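PDB 3VYK: C-type lectin domain family 4, member a4, which binds N-glycans through a calcium-dependent C-type lectin domain and probably serves as a carbohydrate-recognising inhibitory receptor on the surface of dendritic cells. Local coordinates for residues G64-I76 and W88-V101. Residues are numbered along the deposited sequence; the frame is centred on the assembly and turned at random. Where two conformers were deposited one is given.
With CA (calcium ion), chain C; MAN (alpha-D-mannopyranose), chain B; NAG (2-acetamido-2-deoxy-beta-D-glucopyranose), chain D; SO4 (sulfate ion), chain E.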
# COMPACT_ATOMS: atom_id res chain seq x y z
N GLY A 64 0.20 -0.36 -3.73
CA GLY A 64 0.23 -0.54 -5.18
C GLY A 64 0.99 -1.75 -5.68
O GLY A 64 1.70 -1.66 -6.67
N LEU A 65 0.85 -2.89 -4.99
CA LEU A 65 1.59 -4.11 -5.31
C LEU A 65 0.61 -5.19 -5.74
O LEU A 65 -0.37 -5.44 -5.03
CB LEU A 65 2.39 -4.57 -4.08
CG LEU A 65 3.41 -5.69 -4.31
CD1 LEU A 65 4.50 -5.25 -5.29
CD2 LEU A 65 4.02 -6.15 -2.99
N LEU A 66 0.89 -5.82 -6.87
CA LEU A 66 -0.02 -6.82 -7.45
C LEU A 66 0.71 -8.08 -7.88
O LEU A 66 1.83 -8.02 -8.34
CB LEU A 66 -0.69 -6.24 -8.69
CG LEU A 66 -1.53 -4.99 -8.49
CD1 LEU A 66 -1.91 -4.41 -9.84
CD2 LEU A 66 -2.77 -5.30 -7.67
N ASP A 67 0.05 -9.23 -7.75
CA ASP A 67 0.60 -10.48 -8.25
C ASP A 67 0.24 -10.62 -9.73
O ASP A 67 -0.91 -10.94 -10.06
CB ASP A 67 0.03 -11.66 -7.46
CG ASP A 67 0.59 -13.00 -7.89
OD1 ASP A 67 1.36 -13.06 -8.88
OD2 ASP A 67 0.29 -14.00 -7.22
N ALA A 68 1.22 -10.40 -10.60
CA ALA A 68 1.00 -10.45 -12.05
C ALA A 68 0.76 -11.86 -12.57
O ALA A 68 0.38 -12.05 -13.73
CB ALA A 68 2.18 -9.82 -12.78
N GLY A 69 1.01 -12.84 -11.71
CA GLY A 69 0.86 -14.25 -12.06
C GLY A 69 1.93 -15.06 -11.38
O GLY A 69 3.09 -14.68 -11.39
N GLN A 70 1.52 -16.16 -10.75
CA GLN A 70 2.48 -17.08 -10.13
C GLN A 70 3.46 -16.42 -9.15
O GLN A 70 4.65 -16.73 -9.12
CB GLN A 70 3.15 -17.93 -11.20
CG GLN A 70 2.11 -18.61 -12.06
CD GLN A 70 2.56 -19.93 -12.58
OE1 GLN A 70 3.70 -20.09 -12.99
NE2 GLN A 70 1.65 -20.91 -12.58
N ARG A 71 2.91 -15.50 -8.35
CA ARG A 71 3.64 -14.84 -7.27
C ARG A 71 4.73 -13.91 -7.80
O ARG A 71 5.76 -13.71 -7.16
CB ARG A 71 4.19 -15.84 -6.24
CG ARG A 71 3.21 -16.92 -5.78
CD ARG A 71 2.32 -16.51 -4.62
NE ARG A 71 1.24 -15.60 -4.98
CZ ARG A 71 0.32 -15.16 -4.12
NH1 ARG A 71 0.34 -15.57 -2.85
NH2 ARG A 71 -0.63 -14.33 -4.53
N GLN A 72 4.49 -13.33 -8.97
CA GLN A 72 5.39 -12.32 -9.54
C GLN A 72 4.89 -10.94 -9.17
O GLN A 72 4.04 -10.34 -9.85
CB GLN A 72 5.49 -12.48 -11.06
CG GLN A 72 6.13 -13.80 -11.46
CD GLN A 72 6.09 -14.04 -12.95
OE1 GLN A 72 5.01 -14.26 -13.55
NE2 GLN A 72 7.27 -14.04 -13.57
N TRP A 73 5.39 -10.44 -8.03
CA TRP A 73 4.91 -9.17 -7.47
C TRP A 73 5.42 -8.02 -8.27
O TRP A 73 6.62 -7.94 -8.59
CB TRP A 73 5.29 -9.04 -5.99
CG TRP A 73 4.70 -10.18 -5.20
CD1 TRP A 73 5.34 -11.33 -4.77
CD2 TRP A 73 3.29 -10.35 -4.82
NE1 TRP A 73 4.45 -12.17 -4.13
CE2 TRP A 73 3.21 -11.64 -4.13
CE3 TRP A 73 2.13 -9.58 -4.96
CZ2 TRP A 73 2.01 -12.11 -3.61
CZ3 TRP A 73 0.93 -10.07 -4.43
CH2 TRP A 73 0.88 -11.31 -3.78
N ARG A 74 4.51 -7.13 -8.64
CA ARG A 74 4.85 -5.98 -9.49
C ARG A 74 4.21 -4.70 -8.98
O ARG A 74 3.04 -4.68 -8.59
CB ARG A 74 4.44 -6.22 -10.96
CG ARG A 74 5.07 -7.44 -11.60
CD ARG A 74 6.57 -7.25 -11.81
NE ARG A 74 7.20 -8.39 -12.47
CZ ARG A 74 7.83 -9.38 -11.84
NH1 ARG A 74 7.91 -9.40 -10.52
NH2 ARG A 74 8.37 -10.38 -12.53
N TRP A 75 4.98 -3.61 -8.96
CA TRP A 75 4.45 -2.31 -8.57
C TRP A 75 3.68 -1.70 -9.69
O TRP A 75 4.03 -1.87 -10.86
CB TRP A 75 5.59 -1.36 -8.18
CG TRP A 75 6.31 -1.77 -6.93
CD1 TRP A 75 7.63 -2.23 -6.81
CD2 TRP A 75 5.77 -1.80 -5.56
NE1 TRP A 75 7.93 -2.51 -5.50
CE2 TRP A 75 6.85 -2.27 -4.70
CE3 TRP A 75 4.55 -1.46 -4.99
CZ2 TRP A 75 6.68 -2.41 -3.33
CZ3 TRP A 75 4.38 -1.61 -3.61
CH2 TRP A 75 5.43 -2.08 -2.80
N ILE A 76 2.64 -0.95 -9.34
CA ILE A 76 1.75 -0.36 -10.35
C ILE A 76 2.39 0.74 -11.19
O ILE A 76 1.91 1.04 -12.28
CB ILE A 76 0.42 0.13 -9.75
CG1 ILE A 76 0.66 1.20 -8.68
CG2 ILE A 76 -0.38 -1.07 -9.26
CD1 ILE A 76 -0.61 1.81 -8.11
N TRP A 88 6.74 -8.52 4.23
CA TRP A 88 5.72 -9.55 4.43
C TRP A 88 5.62 -10.01 5.86
O TRP A 88 6.64 -10.30 6.50
CB TRP A 88 6.01 -10.74 3.54
CG TRP A 88 5.99 -10.43 2.07
CD1 TRP A 88 7.07 -10.30 1.21
CD2 TRP A 88 4.80 -10.21 1.25
NE1 TRP A 88 6.65 -10.03 -0.07
CE2 TRP A 88 5.29 -9.96 -0.11
CE3 TRP A 88 3.43 -10.19 1.49
CZ2 TRP A 88 4.43 -9.72 -1.16
CZ3 TRP A 88 2.57 -9.95 0.41
CH2 TRP A 88 3.05 -9.71 -0.88
N HIS A 89 4.39 -10.12 6.35
CA HIS A 89 4.11 -10.81 7.62
C HIS A 89 4.62 -12.22 7.56
O HIS A 89 4.64 -12.84 6.50
CB HIS A 89 2.61 -10.84 7.91
CG HIS A 89 2.07 -9.58 8.52
ND1 HIS A 89 2.47 -9.11 9.73
CD2 HIS A 89 1.08 -8.71 8.06
CE1 HIS A 89 1.78 -7.99 10.02
NE2 HIS A 89 0.94 -7.74 8.99
N LYS A 90 4.99 -12.77 8.72
CA LYS A 90 5.31 -14.18 8.80
C LYS A 90 4.15 -15.00 8.23
O LYS A 90 2.98 -14.78 8.57
CB LYS A 90 5.61 -14.57 10.25
CG LYS A 90 6.02 -16.02 10.47
CD LYS A 90 7.28 -16.40 9.72
CE LYS A 90 7.70 -17.83 10.06
NZ LYS A 90 6.57 -18.80 10.04
N GLY A 91 4.48 -15.91 7.33
CA GLY A 91 3.52 -16.79 6.68
C GLY A 91 2.86 -16.21 5.43
O GLY A 91 2.03 -16.88 4.81
N GLU A 92 3.22 -14.97 5.08
CA GLU A 92 2.66 -14.31 3.89
C GLU A 92 3.74 -14.06 2.86
O GLU A 92 4.92 -13.97 3.20
CB GLU A 92 2.01 -12.98 4.26
CG GLU A 92 0.97 -13.07 5.37
CD GLU A 92 -0.28 -13.87 5.01
OE1 GLU A 92 -0.62 -14.09 3.81
OE2 GLU A 92 -0.98 -14.23 6.00
N PRO A 93 3.37 -13.96 1.57
CA PRO A 93 2.02 -14.15 1.03
C PRO A 93 1.69 -15.64 0.96
O PRO A 93 2.60 -16.47 0.89
CB PRO A 93 2.11 -13.51 -0.35
CG PRO A 93 3.52 -13.78 -0.78
CD PRO A 93 4.35 -13.72 0.49
N ASN A 94 0.41 -15.99 1.02
CA ASN A 94 0.06 -17.40 1.18
C ASN A 94 -0.94 -18.02 0.21
O ASN A 94 -1.05 -19.26 0.17
CB ASN A 94 -0.39 -17.67 2.62
CG ASN A 94 -1.71 -17.01 2.98
OD1 ASN A 94 -2.17 -16.06 2.32
ND2 ASN A 94 -2.34 -17.52 4.03
N GLN A 95 -1.66 -17.21 -0.56
CA GLN A 95 -2.77 -17.76 -1.35
C GLN A 95 -2.85 -17.18 -2.75
O GLN A 95 -2.87 -15.95 -2.91
CB GLN A 95 -4.08 -17.60 -0.58
CG GLN A 95 -4.10 -18.50 0.66
CD GLN A 95 -5.20 -18.23 1.67
OE1 GLN A 95 -5.49 -17.08 2.03
NE2 GLN A 95 -5.79 -19.30 2.18
N ASP A 96 -2.93 -18.06 -3.75
CA ASP A 96 -2.83 -17.65 -5.17
C ASP A 96 -3.92 -16.70 -5.64
O ASP A 96 -3.68 -15.88 -6.53
CB ASP A 96 -2.77 -18.87 -6.11
CG ASP A 96 -4.14 -19.50 -6.37
OD1 ASP A 96 -4.56 -20.35 -5.56
OD2 ASP A 96 -4.78 -19.15 -7.37
N TRP A 97 -5.09 -16.82 -5.01
CA TRP A 97 -6.27 -16.04 -5.33
C TRP A 97 -6.32 -14.72 -4.59
O TRP A 97 -7.28 -13.97 -4.75
CB TRP A 97 -7.52 -16.89 -5.07
CG TRP A 97 -7.51 -17.56 -3.72
CD1 TRP A 97 -6.90 -18.77 -3.37
CD2 TRP A 97 -8.12 -17.07 -2.49
NE1 TRP A 97 -7.11 -19.04 -2.04
CE2 TRP A 97 -7.83 -18.07 -1.45
CE3 TRP A 97 -8.86 -15.95 -2.15
CZ2 TRP A 97 -8.27 -17.92 -0.15
CZ3 TRP A 97 -9.30 -15.82 -0.83
CH2 TRP A 97 -9.01 -16.78 0.14
N GLU A 98 -5.29 -14.45 -3.79
CA GLU A 98 -5.11 -13.18 -3.09
C GLU A 98 -4.05 -12.41 -3.86
O GLU A 98 -2.84 -12.60 -3.65
CB GLU A 98 -4.69 -13.42 -1.63
CG GLU A 98 -5.76 -14.09 -0.77
CD GLU A 98 -5.42 -14.08 0.72
OE1 GLU A 98 -4.30 -14.51 1.13
OE2 GLU A 98 -6.28 -13.64 1.51
N ARG A 99 -4.49 -11.58 -4.80
CA ARG A 99 -3.54 -11.00 -5.76
C ARG A 99 -3.16 -9.56 -5.45
O ARG A 99 -2.30 -9.00 -6.14
CB ARG A 99 -4.10 -11.12 -7.18
CG ARG A 99 -4.29 -12.56 -7.66
CD ARG A 99 -4.79 -12.62 -9.11
NE ARG A 99 -5.86 -11.65 -9.33
CZ ARG A 99 -7.13 -11.84 -9.01
NH1 ARG A 99 -7.54 -13.00 -8.49
NH2 ARG A 99 -8.00 -10.87 -9.22
N CYS A 100 -3.80 -8.98 -4.44
CA CYS A 100 -3.55 -7.61 -3.98
C CYS A 100 -2.93 -7.68 -2.59
O CYS A 100 -2.86 -8.75 -1.99
CB CYS A 100 -4.84 -6.80 -3.98
SG CYS A 100 -5.39 -6.34 -5.65
N VAL A 101 -2.44 -6.54 -2.12
CA VAL A 101 -1.65 -6.49 -0.88
C VAL A 101 -2.10 -5.34 0.00
O VAL A 101 -2.28 -4.20 -0.47
CB VAL A 101 -0.14 -6.33 -1.20
CG1 VAL A 101 0.70 -6.30 0.08
CG2 VAL A 101 0.36 -7.44 -2.12
CA CA C . -2.76 -13.80 2.76
C1 MAN B . -6.91 -14.34 6.80
C2 MAN B . -6.56 -13.47 5.59
C3 MAN B . -5.41 -14.10 4.79
C4 MAN B . -4.23 -14.37 5.70
C5 MAN B . -4.69 -15.25 6.89
C6 MAN B . -3.55 -15.52 7.88
O2 MAN B . -6.13 -12.21 6.08
O3 MAN B . -4.87 -13.30 3.73
O4 MAN B . -3.23 -14.90 4.84
O5 MAN B . -5.76 -14.62 7.57
O6 MAN B . -4.00 -16.45 8.86
C1 NAG D . -10.96 -14.49 5.81
C2 NAG D . -11.97 -13.41 6.17
C3 NAG D . -12.64 -12.88 4.90
C4 NAG D . -11.61 -12.49 3.84
C5 NAG D . -10.60 -13.61 3.66
C6 NAG D . -9.48 -13.23 2.69
C7 NAG D . -12.96 -13.73 8.39
C8 NAG D . -14.08 -14.38 9.16
N2 NAG D . -12.98 -13.95 7.07
O3 NAG D . -13.42 -11.77 5.26
O4 NAG D . -12.29 -12.24 2.62
O5 NAG D . -10.00 -13.98 4.90
O6 NAG D . -8.75 -14.38 2.31
O7 NAG D . -12.11 -13.08 8.99
S SO4 E . -11.29 -12.72 -8.81
O1 SO4 E . -10.48 -11.99 -9.83
O2 SO4 E . -12.27 -13.65 -9.43
O3 SO4 E . -10.38 -13.46 -7.91
O4 SO4 E . -12.03 -11.71 -8.02
O HOH W 1 -2.47 -4.42 -3.78
O HOH W 2 -1.08 -16.20 -7.98
O HOH W 3 1.97 -17.74 -1.69
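Trp73 and Trp88 meet edge to face: the six-membered ring of Trp88 turns its edge onto one face of the Trp73 indole, centroids 4.9 Å apart and planes at 52°, while Asp67 CB lies over the other face. Pro93 sets CB 3.5 Å from Trp73 CZ2 while its CD covers a face of Trp88. Val101 CG2 touches Trp73 CZ3 at 3.5 Å and also meets Leu65 CD2, and Leu66 CD2 packs on SG of Cys100, disulfide-bonded to Cys117.

Bent at chi2 and chi3 (-86° and 75°), the Arg71 chain places its guanidinium so that Trp73 CZ2 lies 3.5 Å above the centre of one face, and NH2 donates to Glu98 O (2.9 Å) from above that carbonyl plane. Within 64-76 a side-on salt bridge, Arg71 NE and NH2 both reaching Asp67 OD2, holds the guanidinium in place. Asp67 N donates a nearly straight hydrogen bond to Arg99 O (2.9 Å), just before strand 100-106.

The long-loop region of the C-type lectin fold folds back here on the strand leading into it. Its EPN motif, Glu92-Pro93-Asn94 with a cis peptide bond before Pro93, goes with mannose-type ligands: Glu92, Asn94 and Glu98 each give one oxygen to the calcium ion, also bound by Asn113, Asp114 and mannose O3 and O4. Arg71 NH1, salt-bridged to Asp114 OD2, makes Arg71 a second-shell residue.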